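Long-range contacts in leucine aminopeptidase (Legionella pneumophila, PDB 5GNE), which probably acts as a zinc-dependent metalloexopeptidase of the M28 family that removes amino-terminal residues from peptides: residues E6-I11 and I38-N43; V12-Y17 and H32-A37; E18-K23 and E42-T47; C55-N60 and R240-S245; R127-R132 and Y235-R240. One frame throughout, in Å; residues are numbered along the deposited sequence.

Interaction 1 (E6-I11 and I38-N43); sequences EEDRII and IPIDEN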
# COMPACT_ATOMS: atom_id res chain seq x y z
N GLU A 6 5.59 -21.01 -14.55
CA GLU A 6 7.02 -20.81 -14.82
C GLU A 6 7.38 -19.38 -15.24
O GLU A 6 8.22 -18.72 -14.63
CB GLU A 6 7.49 -21.80 -15.90
CG GLU A 6 8.68 -21.30 -16.73
CD GLU A 6 10.02 -21.68 -16.16
OE1 GLU A 6 10.05 -22.41 -15.16
OE2 GLU A 6 11.05 -21.21 -16.71
N GLU A 7 6.71 -18.89 -16.28
CA GLU A 7 7.01 -17.56 -16.77
C GLU A 7 6.08 -16.52 -16.25
O GLU A 7 4.86 -16.68 -16.28
CB GLU A 7 7.00 -17.51 -18.28
CG GLU A 7 8.22 -18.10 -18.90
CD GLU A 7 8.52 -17.47 -20.22
OE1 GLU A 7 7.72 -17.67 -21.16
OE2 GLU A 7 9.54 -16.74 -20.30
N ASP A 8 6.66 -15.41 -15.81
CA ASP A 8 5.87 -14.30 -15.36
C ASP A 8 5.54 -13.44 -16.55
O ASP A 8 6.33 -13.28 -17.48
CB ASP A 8 6.63 -13.48 -14.32
CG ASP A 8 6.96 -14.30 -13.09
OD1 ASP A 8 6.06 -14.45 -12.24
OD2 ASP A 8 8.10 -14.81 -12.98
N ARG A 9 4.33 -12.90 -16.53
CA ARG A 9 3.97 -11.92 -17.52
C ARG A 9 3.85 -10.58 -16.83
O ARG A 9 3.02 -10.39 -15.92
CB ARG A 9 2.68 -12.32 -18.23
CG ARG A 9 2.86 -13.60 -19.04
CD ARG A 9 1.62 -13.94 -19.87
NE ARG A 9 0.56 -14.52 -19.06
CZ ARG A 9 -0.58 -14.95 -19.56
NH1 ARG A 9 -0.79 -14.83 -20.87
NH2 ARG A 9 -1.50 -15.48 -18.77
N ILE A 10 4.69 -9.64 -17.25
CA ILE A 10 4.80 -8.36 -16.56
C ILE A 10 4.82 -7.23 -17.56
O ILE A 10 5.14 -7.43 -18.73
CB ILE A 10 6.07 -8.25 -15.69
CG1 ILE A 10 7.33 -8.27 -16.56
CG2 ILE A 10 6.17 -9.40 -14.72
CD1 ILE A 10 8.58 -8.14 -15.71
N ILE A 11 4.45 -6.04 -17.07
CA ILE A 11 4.50 -4.84 -17.89
C ILE A 11 5.63 -3.96 -17.37
O ILE A 11 5.73 -3.71 -16.18
CB ILE A 11 3.16 -4.10 -17.87
CG1 ILE A 11 2.11 -4.96 -18.60
CG2 ILE A 11 3.27 -2.72 -18.52
CD1 ILE A 11 0.72 -4.45 -18.40
N ILE A 38 8.80 -13.41 -19.00
CA ILE A 38 10.18 -13.54 -18.58
C ILE A 38 10.17 -14.35 -17.28
O ILE A 38 9.34 -14.12 -16.40
CB ILE A 38 10.87 -12.15 -18.38
CG1 ILE A 38 12.39 -12.31 -18.25
CG2 ILE A 38 10.30 -11.36 -17.19
CD1 ILE A 38 13.12 -11.00 -18.04
N PRO A 39 11.05 -15.34 -17.19
CA PRO A 39 11.06 -16.10 -15.95
C PRO A 39 11.95 -15.37 -14.96
O PRO A 39 13.17 -15.36 -15.12
CB PRO A 39 11.59 -17.46 -16.37
CG PRO A 39 12.35 -17.20 -17.67
CD PRO A 39 12.12 -15.78 -18.10
N ILE A 40 11.34 -14.73 -13.98
CA ILE A 40 12.07 -13.94 -13.01
C ILE A 40 12.85 -14.85 -12.05
O ILE A 40 12.26 -15.54 -11.22
CB ILE A 40 11.13 -13.04 -12.21
CG1 ILE A 40 10.38 -12.12 -13.17
CG2 ILE A 40 11.92 -12.25 -11.14
CD1 ILE A 40 9.31 -11.27 -12.50
N ASP A 41 14.17 -14.85 -12.19
CA ASP A 41 15.05 -15.60 -11.32
C ASP A 41 15.72 -14.49 -10.52
O ASP A 41 15.35 -13.34 -10.71
CB ASP A 41 16.03 -16.48 -12.11
CG ASP A 41 16.80 -15.69 -13.17
OD1 ASP A 41 16.74 -14.45 -13.17
OD2 ASP A 41 17.47 -16.33 -14.01
N GLU A 42 16.68 -14.75 -9.63
CA GLU A 42 17.16 -13.57 -8.93
C GLU A 42 18.21 -12.81 -9.74
O GLU A 42 18.53 -11.68 -9.40
CB GLU A 42 17.59 -13.86 -7.49
CG GLU A 42 18.70 -14.80 -7.19
CD GLU A 42 19.38 -14.41 -5.87
OE1 GLU A 42 18.73 -14.59 -4.81
OE2 GLU A 42 20.53 -13.92 -5.90
N ASN A 43 18.76 -13.41 -10.79
CA ASN A 43 19.54 -12.59 -11.72
C ASN A 43 18.68 -11.44 -12.25
O ASN A 43 19.05 -10.26 -12.19
CB ASN A 43 20.06 -13.43 -12.88
CG ASN A 43 21.30 -14.22 -12.52
OD1 ASN A 43 22.28 -13.67 -12.02
ND2 ASN A 43 21.26 -15.53 -12.77

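Interaction 2 (V12-Y17 and H32-A37); sequences VSNCLY and HFSFIA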
# COMPACT_ATOMS: atom_id res chain seq x y z
N VAL A 12 6.52 -3.57 -18.27
CA VAL A 12 7.66 -2.71 -17.94
C VAL A 12 7.80 -1.52 -18.87
O VAL A 12 7.35 -1.55 -20.00
CB VAL A 12 8.96 -3.50 -17.98
CG1 VAL A 12 8.92 -4.60 -16.92
CG2 VAL A 12 9.13 -4.08 -19.38
N SER A 13 8.44 -0.46 -18.40
CA SER A 13 8.81 0.66 -19.29
C SER A 13 9.71 0.15 -20.40
O SER A 13 10.45 -0.82 -20.22
CB SER A 13 9.54 1.75 -18.55
OG SER A 13 10.83 1.26 -18.24
N ASN A 14 9.65 0.78 -21.56
CA ASN A 14 10.58 0.40 -22.61
C ASN A 14 12.04 0.48 -22.16
O ASN A 14 12.88 -0.32 -22.59
CB ASN A 14 10.30 1.20 -23.86
CG ASN A 14 9.02 0.73 -24.55
OD1 ASN A 14 8.53 -0.37 -24.26
ND2 ASN A 14 8.47 1.55 -25.42
N CYS A 15 12.31 1.40 -21.25
CA CYS A 15 13.61 1.52 -20.62
C CYS A 15 14.06 0.20 -20.01
O CYS A 15 15.13 -0.31 -20.29
CB CYS A 15 13.57 2.61 -19.55
SG CYS A 15 15.14 2.96 -18.76
N LEU A 16 13.23 -0.35 -19.16
CA LEU A 16 13.53 -1.62 -18.52
C LEU A 16 13.55 -2.76 -19.54
O LEU A 16 14.36 -3.67 -19.45
CB LEU A 16 12.50 -1.88 -17.44
CG LEU A 16 12.79 -2.87 -16.32
CD1 LEU A 16 14.25 -2.77 -15.95
CD2 LEU A 16 11.87 -2.53 -15.14
N TYR A 17 12.68 -2.69 -20.55
CA TYR A 17 12.66 -3.75 -21.56
C TYR A 17 14.01 -3.94 -22.23
O TYR A 17 14.47 -5.07 -22.40
CB TYR A 17 11.61 -3.49 -22.63
CG TYR A 17 11.70 -4.51 -23.75
CD1 TYR A 17 11.44 -5.86 -23.51
CD2 TYR A 17 12.05 -4.13 -25.05
CE1 TYR A 17 11.53 -6.82 -24.53
CE2 TYR A 17 12.14 -5.09 -26.09
CZ TYR A 17 11.87 -6.42 -25.81
OH TYR A 17 11.95 -7.38 -26.81
N HIS A 32 5.88 3.56 -25.17
CA HIS A 32 6.51 3.70 -23.84
C HIS A 32 6.63 2.40 -23.00
O HIS A 32 7.51 2.31 -22.14
CB HIS A 32 5.76 4.74 -23.01
CG HIS A 32 5.78 6.11 -23.62
ND1 HIS A 32 6.95 6.78 -23.88
CD2 HIS A 32 4.78 6.94 -23.98
CE1 HIS A 32 6.67 7.96 -24.41
NE2 HIS A 32 5.36 8.09 -24.47
N PHE A 33 5.77 1.41 -23.24
CA PHE A 33 5.79 0.21 -22.39
C PHE A 33 5.79 -1.08 -23.20
O PHE A 33 5.37 -1.09 -24.39
CB PHE A 33 4.61 0.21 -21.41
CG PHE A 33 4.63 1.36 -20.43
CD1 PHE A 33 5.32 1.26 -19.24
CD2 PHE A 33 4.00 2.56 -20.72
CE1 PHE A 33 5.36 2.33 -18.34
CE2 PHE A 33 4.04 3.63 -19.84
CZ PHE A 33 4.72 3.52 -18.64
N SER A 34 6.28 -2.14 -22.55
CA SER A 34 6.28 -3.49 -23.10
C SER A 34 5.58 -4.49 -22.19
O SER A 34 5.75 -4.45 -20.96
CB SER A 34 7.72 -3.95 -23.35
OG SER A 34 8.35 -3.07 -24.28
N PHE A 35 4.81 -5.39 -22.80
CA PHE A 35 4.17 -6.49 -22.10
C PHE A 35 4.95 -7.74 -22.43
O PHE A 35 5.03 -8.14 -23.59
CB PHE A 35 2.70 -6.62 -22.52
CG PHE A 35 1.98 -7.79 -21.90
CD1 PHE A 35 2.17 -8.12 -20.57
CD2 PHE A 35 1.06 -8.53 -22.64
CE1 PHE A 35 1.49 -9.18 -19.99
CE2 PHE A 35 0.37 -9.63 -22.07
CZ PHE A 35 0.59 -9.95 -20.75
N ILE A 36 5.59 -8.34 -21.43
CA ILE A 36 6.54 -9.41 -21.71
C ILE A 36 6.36 -10.65 -20.85
O ILE A 36 5.74 -10.63 -19.79
CB ILE A 36 8.00 -8.94 -21.53
CG1 ILE A 36 8.26 -8.51 -20.08
CG2 ILE A 36 8.33 -7.80 -22.49
CD1 ILE A 36 9.76 -8.21 -19.78
N ALA A 37 6.93 -11.74 -21.34
CA ALA A 37 7.03 -12.95 -20.57
C ALA A 37 8.50 -13.20 -20.27
O ALA A 37 9.34 -13.19 -21.18
CB ALA A 37 6.40 -14.12 -21.31

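Interaction 3 (E18-K23 and E42-T47); sequences EQLKDK and ENITNT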
# COMPACT_ATOMS: atom_id res chain seq x y z
N GLU A 18 14.64 -2.83 -22.62
CA GLU A 18 15.91 -2.92 -23.34
C GLU A 18 16.99 -3.59 -22.49
O GLU A 18 17.90 -4.21 -23.02
CB GLU A 18 16.38 -1.54 -23.80
CG GLU A 18 15.42 -0.93 -24.81
CD GLU A 18 15.36 -1.70 -26.12
OE1 GLU A 18 16.39 -2.27 -26.52
OE2 GLU A 18 14.30 -1.73 -26.77
N GLN A 19 16.86 -3.48 -21.17
CA GLN A 19 17.75 -4.19 -20.25
C GLN A 19 17.39 -5.68 -20.09
O GLN A 19 18.15 -6.45 -19.50
CB GLN A 19 17.73 -3.53 -18.86
CG GLN A 19 18.18 -2.07 -18.83
CD GLN A 19 19.51 -1.86 -19.50
OE1 GLN A 19 20.47 -2.60 -19.24
NE2 GLN A 19 19.57 -0.91 -20.42
N LEU A 20 16.22 -6.09 -20.57
CA LEU A 20 15.73 -7.45 -20.32
C LEU A 20 15.51 -8.24 -21.60
O LEU A 20 15.15 -9.42 -21.54
CB LEU A 20 14.42 -7.42 -19.53
CG LEU A 20 14.52 -6.92 -18.10
CD1 LEU A 20 13.14 -6.75 -17.50
CD2 LEU A 20 15.36 -7.87 -17.28
N LYS A 21 15.61 -7.55 -22.73
CA LYS A 21 15.35 -8.08 -24.07
C LYS A 21 15.77 -9.52 -24.28
O LYS A 21 14.99 -10.35 -24.73
CB LYS A 21 16.08 -7.23 -25.11
CG LYS A 21 15.20 -6.61 -26.16
CD LYS A 21 16.03 -6.13 -27.34
CE LYS A 21 17.21 -5.29 -26.89
NZ LYS A 21 17.83 -4.60 -28.05
N ASP A 22 17.03 -9.79 -23.98
CA ASP A 22 17.64 -11.07 -24.31
C ASP A 22 17.08 -12.21 -23.48
O ASP A 22 17.24 -13.37 -23.85
CB ASP A 22 19.16 -10.97 -24.21
CG ASP A 22 19.75 -10.08 -25.30
OD1 ASP A 22 19.12 -9.95 -26.38
OD2 ASP A 22 20.82 -9.47 -25.08
N LYS A 23 16.45 -11.90 -22.35
CA LYS A 23 15.87 -12.95 -21.52
C LYS A 23 14.34 -12.97 -21.59
O LYS A 23 13.70 -13.82 -20.98
CB LYS A 23 16.35 -12.81 -20.08
CG LYS A 23 17.87 -12.75 -19.91
CD LYS A 23 18.29 -13.43 -18.60
CE LYS A 23 19.78 -13.29 -18.28
NZ LYS A 23 20.03 -13.38 -16.79
N GLU A 42 16.68 -14.75 -9.63
CA GLU A 42 17.16 -13.57 -8.93
C GLU A 42 18.21 -12.81 -9.74
O GLU A 42 18.53 -11.68 -9.40
CB GLU A 42 17.59 -13.86 -7.49
CG GLU A 42 18.70 -14.80 -7.19
CD GLU A 42 19.38 -14.41 -5.87
OE1 GLU A 42 18.73 -14.59 -4.81
OE2 GLU A 42 20.53 -13.92 -5.90
N ASN A 43 18.76 -13.41 -10.79
CA ASN A 43 19.54 -12.59 -11.72
C ASN A 43 18.68 -11.44 -12.25
O ASN A 43 19.05 -10.26 -12.19
CB ASN A 43 20.06 -13.43 -12.88
CG ASN A 43 21.30 -14.22 -12.52
OD1 ASN A 43 22.28 -13.67 -12.02
ND2 ASN A 43 21.26 -15.53 -12.77
N ILE A 44 17.49 -11.80 -12.74
CA ILE A 44 16.58 -10.81 -13.33
C ILE A 44 16.04 -9.89 -12.23
O ILE A 44 15.88 -8.70 -12.45
CB ILE A 44 15.44 -11.48 -14.11
CG1 ILE A 44 15.91 -11.81 -15.53
CG2 ILE A 44 14.22 -10.57 -14.19
CD1 ILE A 44 15.60 -13.22 -15.96
N THR A 45 15.75 -10.45 -11.06
CA THR A 45 15.36 -9.63 -9.91
C THR A 45 16.38 -8.52 -9.67
O THR A 45 16.00 -7.37 -9.43
CB THR A 45 15.21 -10.47 -8.62
OG1 THR A 45 14.13 -11.41 -8.77
CG2 THR A 45 14.90 -9.56 -7.42
N ASN A 46 17.67 -8.84 -9.77
CA ASN A 46 18.71 -7.85 -9.51
C ASN A 46 18.72 -6.76 -10.55
O ASN A 46 19.00 -5.60 -10.24
CB ASN A 46 20.08 -8.52 -9.43
CG ASN A 46 20.29 -9.26 -8.11
OD1 ASN A 46 20.66 -10.43 -8.09
ND2 ASN A 46 20.02 -8.57 -7.00
N THR A 47 18.46 -7.13 -11.80
CA THR A 47 18.39 -6.14 -12.87
C THR A 47 17.23 -5.20 -12.61
O THR A 47 17.36 -3.98 -12.67
CB THR A 47 18.19 -6.80 -14.24
OG1 THR A 47 19.19 -7.80 -14.44
CG2 THR A 47 18.29 -5.74 -15.35

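Interaction 4 (C55-N60 and R240-S245); sequences CGNYLN and RGLIGS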
# COMPACT_ATOMS: atom_id res chain seq x y z
N CYS A 55 14.42 3.41 -14.59
CA CYS A 55 13.43 2.83 -15.48
C CYS A 55 12.08 2.54 -14.86
O CYS A 55 11.16 2.11 -15.56
CB CYS A 55 13.98 1.53 -16.07
SG CYS A 55 15.42 1.76 -17.13
N GLY A 56 11.96 2.71 -13.54
CA GLY A 56 10.69 2.50 -12.87
C GLY A 56 10.48 1.08 -12.40
O GLY A 56 11.23 0.16 -12.74
N ASN A 57 9.42 0.88 -11.65
CA ASN A 57 9.05 -0.44 -11.18
C ASN A 57 8.30 -1.17 -12.28
O ASN A 57 8.02 -0.60 -13.31
CB ASN A 57 8.22 -0.32 -9.91
CG ASN A 57 8.13 -1.62 -9.16
OD1 ASN A 57 9.00 -2.47 -9.30
ND2 ASN A 57 7.09 -1.78 -8.36
N TYR A 58 7.98 -2.44 -12.06
CA TYR A 58 7.17 -3.19 -13.01
C TYR A 58 5.85 -3.65 -12.40
O TYR A 58 5.69 -3.69 -11.19
CB TYR A 58 7.94 -4.41 -13.51
CG TYR A 58 8.16 -5.47 -12.46
CD1 TYR A 58 9.16 -5.33 -11.50
CD2 TYR A 58 7.43 -6.63 -12.48
CE1 TYR A 58 9.38 -6.30 -10.57
CE2 TYR A 58 7.65 -7.63 -11.56
CZ TYR A 58 8.62 -7.46 -10.61
OH TYR A 58 8.83 -8.46 -9.69
N LEU A 59 4.90 -3.98 -13.26
CA LEU A 59 3.61 -4.45 -12.80
C LEU A 59 3.46 -5.92 -13.18
O LEU A 59 3.61 -6.28 -14.33
CB LEU A 59 2.50 -3.63 -13.44
CG LEU A 59 1.04 -3.96 -13.07
CD1 LEU A 59 0.74 -3.65 -11.59
CD2 LEU A 59 0.11 -3.21 -14.01
N ASN A 60 3.20 -6.79 -12.22
CA ASN A 60 2.91 -8.16 -12.60
C ASN A 60 1.48 -8.25 -13.09
O ASN A 60 0.56 -7.89 -12.37
CB ASN A 60 3.14 -9.13 -11.46
CG ASN A 60 3.11 -10.58 -11.93
OD1 ASN A 60 2.17 -10.99 -12.61
ND2 ASN A 60 4.13 -11.33 -11.60
N ARG A 240 7.30 -7.43 -5.43
CA ARG A 240 7.27 -8.31 -6.61
C ARG A 240 6.27 -7.81 -7.65
O ARG A 240 5.32 -8.50 -8.00
CB ARG A 240 6.92 -9.76 -6.20
CG ARG A 240 7.65 -10.22 -4.92
CD ARG A 240 9.16 -10.42 -5.16
NE ARG A 240 9.82 -10.80 -3.92
CZ ARG A 240 11.01 -11.39 -3.81
NH1 ARG A 240 11.71 -11.73 -4.88
NH2 ARG A 240 11.47 -11.68 -2.60
N GLY A 241 6.47 -6.59 -8.12
CA GLY A 241 5.57 -6.00 -9.10
C GLY A 241 4.14 -5.82 -8.63
O GLY A 241 3.19 -6.00 -9.40
N LEU A 242 3.99 -5.50 -7.35
CA LEU A 242 2.68 -5.17 -6.77
C LEU A 242 1.68 -6.31 -6.84
O LEU A 242 0.47 -6.09 -6.82
CB LEU A 242 2.07 -3.93 -7.45
CG LEU A 242 3.01 -2.76 -7.74
CD1 LEU A 242 2.24 -1.57 -8.32
CD2 LEU A 242 3.80 -2.37 -6.53
N ILE A 243 2.16 -7.54 -6.90
CA ILE A 243 1.25 -8.65 -7.17
C ILE A 243 0.28 -8.95 -6.01
O ILE A 243 -0.86 -9.35 -6.26
CB ILE A 243 2.01 -9.94 -7.60
CG1 ILE A 243 1.02 -10.99 -8.14
CG2 ILE A 243 2.83 -10.48 -6.45
CD1 ILE A 243 1.64 -12.31 -8.60
N GLY A 244 0.70 -8.73 -4.76
CA GLY A 244 -0.21 -8.97 -3.64
C GLY A 244 -1.50 -8.16 -3.71
O GLY A 244 -2.61 -8.75 -3.72
N SER A 245 -1.38 -6.83 -3.81
CA SER A 245 -2.56 -5.97 -3.94
C SER A 245 -3.33 -6.24 -5.24
O SER A 245 -4.53 -5.98 -5.31
CB SER A 245 -2.17 -4.48 -3.89
OG SER A 245 -1.09 -4.20 -4.76

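Interaction 5 (R127-R132 and Y235-R240); sequences RSAKSR and YAAEER. With ZN (zinc ion), chain C.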
# COMPACT_ATOMS: atom_id res chain seq x y z
N ARG A 127 11.12 -9.70 5.61
CA ARG A 127 9.72 -10.06 5.46
C ARG A 127 9.41 -10.37 3.97
O ARG A 127 8.39 -9.94 3.42
CB ARG A 127 8.82 -8.94 5.97
CG ARG A 127 8.94 -8.58 7.43
CD ARG A 127 8.10 -7.34 7.76
NE ARG A 127 8.97 -6.17 7.87
CZ ARG A 127 8.91 -5.10 7.09
NH1 ARG A 127 8.00 -5.00 6.14
NH2 ARG A 127 9.74 -4.10 7.27
N SER A 128 10.29 -11.14 3.33
CA SER A 128 10.18 -11.44 1.91
C SER A 128 8.99 -12.34 1.56
O SER A 128 8.65 -13.24 2.31
CB SER A 128 11.47 -12.10 1.43
OG SER A 128 11.24 -12.86 0.26
N ALA A 129 8.39 -12.12 0.39
CA ALA A 129 7.24 -12.92 -0.01
C ALA A 129 7.59 -14.39 -0.25
O ALA A 129 6.70 -15.23 -0.32
CB ALA A 129 6.59 -12.33 -1.27
N LYS A 130 8.88 -14.69 -0.38
CA LYS A 130 9.34 -16.07 -0.54
C LYS A 130 9.73 -16.74 0.77
O LYS A 130 9.82 -17.96 0.82
CB LYS A 130 10.55 -16.15 -1.48
CG LYS A 130 10.34 -15.70 -2.90
CD LYS A 130 11.65 -15.81 -3.69
CE LYS A 130 11.41 -16.43 -5.07
NZ LYS A 130 12.66 -16.89 -5.74
N SER A 131 9.98 -15.96 1.83
CA SER A 131 10.60 -16.55 3.01
C SER A 131 9.57 -16.90 4.09
O SER A 131 8.43 -16.46 4.06
CB SER A 131 11.68 -15.63 3.61
OG SER A 131 11.12 -14.52 4.29
N ARG A 132 10.01 -17.74 5.02
CA ARG A 132 9.20 -18.15 6.16
C ARG A 132 8.89 -16.94 7.05
O ARG A 132 7.76 -16.78 7.51
CB ARG A 132 9.91 -19.28 6.92
CG ARG A 132 9.05 -20.00 7.95
CD ARG A 132 7.70 -20.40 7.31
NE ARG A 132 6.74 -21.03 8.23
CZ ARG A 132 6.25 -20.50 9.35
NH1 ARG A 132 6.66 -19.31 9.75
NH2 ARG A 132 5.37 -21.16 10.09
N TYR A 235 -0.72 -5.92 2.34
CA TYR A 235 -0.41 -6.52 1.05
C TYR A 235 0.84 -7.38 1.11
O TYR A 235 1.89 -6.95 1.59
CB TYR A 235 -0.21 -5.44 -0.04
CG TYR A 235 -1.35 -4.45 -0.14
CD1 TYR A 235 -2.60 -4.86 -0.57
CD2 TYR A 235 -1.19 -3.11 0.21
CE1 TYR A 235 -3.66 -3.97 -0.68
CE2 TYR A 235 -2.25 -2.21 0.11
CZ TYR A 235 -3.48 -2.64 -0.34
OH TYR A 235 -4.53 -1.76 -0.45
N ALA A 236 0.72 -8.58 0.56
CA ALA A 236 1.90 -9.41 0.32
C ALA A 236 2.64 -8.90 -0.92
O ALA A 236 2.07 -8.21 -1.74
CB ALA A 236 1.49 -10.84 0.13
N ALA A 237 3.91 -9.25 -1.04
CA ALA A 237 4.63 -9.21 -2.30
C ALA A 237 4.57 -7.90 -3.08
O ALA A 237 4.63 -7.90 -4.33
CB ALA A 237 4.10 -10.35 -3.19
N GLU A 238 4.49 -6.77 -2.38
CA GLU A 238 4.52 -5.50 -3.09
C GLU A 238 5.84 -5.32 -3.83
O GLU A 238 5.91 -4.69 -4.88
CB GLU A 238 4.27 -4.34 -2.14
CG GLU A 238 4.19 -2.97 -2.79
CD GLU A 238 5.55 -2.28 -2.90
OE1 GLU A 238 6.55 -2.83 -2.35
OE2 GLU A 238 5.63 -1.20 -3.51
N GLU A 239 6.89 -5.93 -3.29
CA GLU A 239 8.23 -5.83 -3.86
C GLU A 239 8.39 -6.77 -5.04
O GLU A 239 9.46 -6.87 -5.62
CB GLU A 239 9.30 -6.09 -2.77
CG GLU A 239 9.32 -5.01 -1.63
CD GLU A 239 9.80 -3.65 -2.12
OE1 GLU A 239 10.05 -3.55 -3.34
OE2 GLU A 239 9.94 -2.69 -1.30
N ARG A 240 7.30 -7.43 -5.43
CA ARG A 240 7.27 -8.31 -6.61
C ARG A 240 6.27 -7.81 -7.65
O ARG A 240 5.32 -8.50 -8.00
CB ARG A 240 6.92 -9.76 -6.20
CG ARG A 240 7.65 -10.22 -4.92
CD ARG A 240 9.16 -10.42 -5.16
NE ARG A 240 9.82 -10.80 -3.92
CZ ARG A 240 11.01 -11.39 -3.81
NH1 ARG A 240 11.71 -11.73 -4.88
NH2 ARG A 240 11.47 -11.68 -2.60
ZN ZN C . 9.48 -0.56 -2.17
O HOH W 1 8.15 0.76 -3.03

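Interaction 1 (E6-I11 and I38-N43)
The carboxylate of D8 meets I40 across the contact through its OD2 oxygen, which takes a weak but fairly straight bond from I40 N (3.4 Å, 161° at the hydrogen) and touches I40 CG1 at 3.5 Å, the two side chains crossing at about a right angle. The other oxygen, OD1, forms a salt bridge with K167. OD2 thus takes a weak bond from the backbone of I40 while OD1 pairs with a charge, which is consistent with a carboxylate held mainly by K167. The five-membered ring of P39 is met at its CD by E7 OE2 (3.5 Å), the two side chains lying side by side, and at its CB by OE2 of the poorly ordered E6. Backbone bonds pair D8 with I38 in an antiparallel, hydrogen-bonded pair: D8 N gives to I38 O at 3.0 Å, and I38 N gives to D8 O at 2.9 Å. Beside these bonds, I10 CD1 reaches I38 CG2 (3.9 Å). I10 CG1 lies between the backbone N and carbonyl carbon (chi1 66°), and chi2 near 180° extends the chain so that CD1 meets I38. The contact thus ends the pairing of strands 8-13 and 33-38, where the chain turns by way of P39 and I40 into helix 42-55; that helix receives I38 against I44 and I40 against T45.

Interaction 2 (V12-Y17 and H32-A37)
V12 and S34 are joined by a pair of nearly linear backbone hydrogen bonds, V12 N to S34 O (2.9 Å) and S34 N to V12 O (2.8 Å), which make them a hydrogen-bonded antiparallel pair of strands 8-13 and 33-38. One step on, S13 and F33 form a non-hydrogen-bonded pair. A third backbone bond, N14 N to H32 O (2.7 Å), continues the pairing into the first turn of helix 14-20. Among side chains, S34 OG donates to N14 OD1 at 2.7 Å and is also hydrogen-bonded to Q29 NE2, while N14 ND2 turns to S30 O. S13 is the N-cap of the helix: its OG accepts from L16 N (3.0 Å) and bonds C55 O as well. Apolar packing adds Y17 CD1 on I36 CG2 (3.8 Å) and V12 CG2 on I36 CD1 at 4.2 Å. The F33 ring has the V12 carbonyl oxygen at its edge, near its plane, and its CD1 comes to 3.5 Å from S13 CA. Both the amide of N14 and the hydroxyl of S34 have partners, so the strand-to-helix corner is tied to strand 33-38 by polar bonds as well as by the apolar patch of Y17 and I36.

Interaction 3 (E18-K23 and E42-T47)
N43 opens the contact from the second segment, its CB lying 3.9 Å from the ammonium nitrogen NZ of K23, whose long chain crosses it. Next, I44 places CD1 against K23 CD at 3.8 Å, the two side chains sliding past each other in opposite directions. I44 CG2 lies 4.3 Å from L20 CD2. T47, one turn on, uses its methyl CG2 for both remaining neighbours: L20 CD2 at 4.1 Å and Q19 CB at 4.2 Å. Its hydroxyl OG1 instead makes a weak bond back to N43 O (3.3 Å) in the preceding turn, leaving the methyl as the group that meets the first segment. No hydrogen bond crosses the interface, and the contact rests mainly on methyl and methylene groups. The packing sets the end of helix 14-20 and the turn after it against the first turns of helix 42-55; L20 and I44 both also touch I38 of strand 33-38, and L20 reaches L48 further along the second helix.

Interaction 4 (C55-N60 and R240-S245)
The type I' turn R240-I243, which links the zinc-site loop of the M28 peptidase domain to helix 243-254, is met here by Y58, L59 and N60 around the start of the short strand 59-60. G241 sits at the centre. Its CA lies over one face of the Y58 ring, 3.8 Å from the ring centroid and 18° off the normal, a CH-pi contact displaced toward the rim, and its CA also approaches Y58 O at 3.1 Å. With no side chain, G241 lets its CA lie directly against the ring. A chi1 of 69° puts Y58 CG between the backbone N and the carbonyl carbon, and the ring beyond it lies against G241. Around G241, L59 CD1 meets L242 CD1 at 4.2 Å, nearly at right angles. N57 ND2, bonded to A314 O, rests 3.8 Å from L242 CD2. N60 and I243 run side by side, I243 CD1 lying 4.0 Å from N60 ND2, while N60 OD1 caps E62 N. One hydrogen bond crosses the contact: N60 N points to G241 O at 2.9 Å, straight to 179° and directed at a lone pair in the carbonyl plane.

Interaction 5 (R127-R132 and Y235-R240)
A129 and A237 bring two type I turns, S128-S131 and A237-R240, together with their CA atoms 5.1 Å apart; the second turn belongs to the metal-binding loop of the M28 fold, after strand 230-235. Their methyls touch, A129 CB to A237 CB, at 3.7 Å. S128 forms an ST turn, its OG accepting from K130 N (3.1 Å). The same OG lies 3.1 Å from R240 NH2, at the edge of the guanidinium and near its plane. D196 bridges the two segments, its OD1 hydrogen-bonded to S128 OG and its OD2 in a salt bridge with R240 NH2. K130 CG stands over one face of the guanidinium, crossing R240 at about a right angle, 4.2 Å from NH2. The turn also carries E239, a zinc ligand, and E238, which does not bind the metal directly here. E239, with D204 and H344, binds a zinc ion, here through OE2; the zinc also carries a water at 2.1 Å, and that water donates a hydrogen bond to E238 OE2 at 3.2 Å.

Interactions 1 to 3 build an N-terminal unit around the four-stranded antiparallel sheet: interactions 1 and 2, centres 13 Å apart, both use strand 8-13, paired with strand 33-38, whose end leads into helix 42-55, and 2 is nested inside the loop closed by 1. Interaction 3, its centre 9 Å from that of interaction 1, shares helix 42-55 with it, and its segments alternate with those of 2. Interaction 4 follows in the chain; strand 59-60 extends the same sheet, and the C15-C55 disulfide ties 4 to 2. Interaction 5 is nested inside the loop closed by 4, shares R240 with it, and holds a zinc ligand. Interaction 4 thus brings the N-terminal unit against the turn that follows the zinc ligand E239.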